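Local coordinates for aminopeptidase N (Francisella tularensis subsp. tularensis, PDB 5DLL), which is a zinc-dependent M1-family aminopeptidase that releases N-terminal amino acids, preferably alanine, from peptides and probably takes part in the breakdown of intracellular peptides, at the zinc ion site. Numbering follows the deposited sequence.

The zinc ion site. Residues 276, 309-310, 313, 316, 331-332, 339. With ZN (zinc ion), chain B.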
loop_
_atom_site.group_PDB
_atom_site.type_symbol
_atom_site.label_atom_id
_atom_site.label_comp_id
_atom_site.label_asym_id
_atom_site.label_seq_id
_atom_site.Cartn_x
_atom_site.Cartn_y
_atom_site.Cartn_z
ATOM N N GLU A 276 -3.154 -12.388 -5.037
ATOM C CA GLU A 276 -2.005 -12.993 -5.706
ATOM C C GLU A 276 -2.185 -14.467 -6.064
ATOM O O GLU A 276 -1.213 -15.228 -6.043
ATOM C CB GLU A 276 -0.749 -12.848 -4.830
ATOM C CG GLU A 276 -0.696 -13.750 -3.600
ATOM C CD GLU A 276 -0.953 -13.036 -2.290
ATOM O OE1 GLU A 276 -1.573 -11.946 -2.297
ATOM O OE2 GLU A 276 -0.530 -13.595 -1.248
ATOM N N HIS A 309 3.189 -5.679 -7.692
ATOM C CA HIS A 309 3.143 -6.274 -6.362
ATOM C C HIS A 309 2.612 -7.702 -6.380
ATOM O O HIS A 309 3.186 -8.595 -5.763
ATOM C CB HIS A 309 2.280 -5.415 -5.441
ATOM C CG HIS A 309 2.058 -6.013 -4.088
ATOM N ND1 HIS A 309 2.715 -5.572 -2.961
ATOM C CD2 HIS A 309 1.249 -7.018 -3.681
ATOM C CE1 HIS A 309 2.320 -6.279 -1.917
ATOM N NE2 HIS A 309 1.432 -7.166 -2.328
ATOM N N GLU A 310 1.506 -7.913 -7.083
ATOM C CA GLU A 310 0.879 -9.227 -7.111
ATOM C C GLU A 310 1.725 -10.229 -7.898
ATOM O O GLU A 310 1.791 -11.400 -7.516
ATOM C CB GLU A 310 -0.551 -9.153 -7.671
ATOM C CG GLU A 310 -1.508 -8.227 -6.911
ATOM C CD GLU A 310 -1.622 -8.519 -5.416
ATOM O OE1 GLU A 310 -1.504 -9.693 -5.009
ATOM O OE2 GLU A 310 -1.841 -7.563 -4.637
ATOM N N HIS A 313 4.588 -11.662 -5.689
ATOM C CA HIS A 313 4.183 -12.748 -4.777
ATOM C C HIS A 313 4.452 -14.139 -5.345
ATOM O O HIS A 313 4.642 -15.084 -4.581
ATOM C CB HIS A 313 2.701 -12.660 -4.399
ATOM C CG HIS A 313 2.417 -11.728 -3.266
ATOM N ND1 HIS A 313 3.056 -11.820 -2.050
ATOM C CD2 HIS A 313 1.556 -10.690 -3.162
ATOM C CE1 HIS A 313 2.608 -10.872 -1.247
ATOM N NE2 HIS A 313 1.697 -10.173 -1.899
ATOM N N THR A 316 7.812 -14.656 -3.749
ATOM C CA THR A 316 7.728 -14.281 -2.338
ATOM C C THR A 316 6.283 -14.312 -1.841
ATOM O O THR A 316 5.652 -13.271 -1.639
ATOM C CB THR A 316 8.349 -12.894 -2.081
ATOM O OG1 THR A 316 7.718 -11.910 -2.911
ATOM C CG2 THR A 316 9.847 -12.929 -2.369
ATOM N N LYS A 331 5.626 -12.414 4.249
ATOM C CA LYS A 331 4.927 -12.688 2.985
ATOM C C LYS A 331 4.663 -11.403 2.228
ATOM O O LYS A 331 4.866 -11.340 1.010
ATOM C CB LYS A 331 3.594 -13.417 3.193
ATOM C CG LYS A 331 2.876 -13.719 1.877
ATOM C CD LYS A 331 1.478 -14.265 2.078
ATOM C CE LYS A 331 0.450 -13.164 2.277
ATOM N NZ LYS A 331 -0.020 -12.587 0.990
ATOM N N GLU A 332 4.194 -10.387 2.948
ATOM C CA GLU A 332 3.856 -9.121 2.319
ATOM C C GLU A 332 5.006 -8.123 2.388
ATOM O O GLU A 332 5.343 -7.525 1.370
ATOM C CB GLU A 332 2.553 -8.543 2.890
ATOM C CG GLU A 332 1.293 -9.261 2.400
ATOM C CD GLU A 332 1.034 -9.121 0.902
ATOM O OE1 GLU A 332 0.092 -9.806 0.461
ATOM O OE2 GLU A 332 1.809 -8.385 0.266
ATOM N N ASP A 339 7.940 -4.374 -4.528
ATOM C CA ASP A 339 7.090 -3.484 -5.335
ATOM C C ASP A 339 7.556 -2.025 -5.272
ATOM O O ASP A 339 7.454 -1.299 -6.261
ATOM C CB ASP A 339 5.588 -3.621 -4.973
ATOM C CG ASP A 339 5.077 -2.522 -4.018
ATOM O OD1 ASP A 339 4.566 -2.873 -2.934
ATOM O OD2 ASP A 339 5.147 -1.317 -4.358
HETATM ZN ZN ZN B . 0.402 -8.635 -1.130
#
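The catalytic zinc of this M1 aminopeptidase sits on the HExxH motif, His309 to His313, with Glu332 as the third protein ligand from helix 328-346. Both imidazoles present their NE2 nitrogens: His309 NE2 lies 2.2 Å from ZN, and His313 NE2 binds at a similar length. The two meet the metal at 90°. They get there by different torsions. In His309, on helix 297-312, CG is anti to the backbone N (chi1 174°); in His313, just past that helix, CG is anti to the carbonyl carbon, beside the backbone N. Glu332, bent at chi2, has both carboxylate oxygens modelled as ligands, with OE2 2.0 Å from ZN, but the exact denticity should not be pressed at 2.51 Å resolution. OE1 stands roughly opposite His309 NE2, at 156°. The resulting shell is irregular, and water ligands may be unseen.

Each ring is steadied through its far nitrogen. His309 ND1 donates a nearly straight hydrogen bond to OD1 of Asp339, 3.3 Å long; the oxygen lies close to the imidazole plane, although ND1 approaches it from above the carboxylate plane. His313 ND1 instead donates to the backbone carbonyl O of Thr316 at 3.0 Å, in the plane of that carbonyl. These bonds fix the ring rotations and may make the imidazoles better donors to zinc.

Lys331 places NZ between two carboxylates: it hydrogen-bonds and salt-bridges Glu332 OE1 (2.8 Å) from above the carboxylate plane, and pairs likewise with Glu276 OE2 on the syn lone pair. A positive charge here could offset some of the negative charge gathered around it. The Glu276 carboxylate also lies over one face of the His313 ring, toward its rim. Glu276 belongs to the GAMEN motif, whose glutamate recognises the substrate's free N-terminal amine in M1 aminopeptidases; no substrate is modelled. Glu310 is the HExxH glutamate, the general base that activates the zinc-bound water in this family. Its OE2 stays outside bonding range, 4.3 Å from ZN.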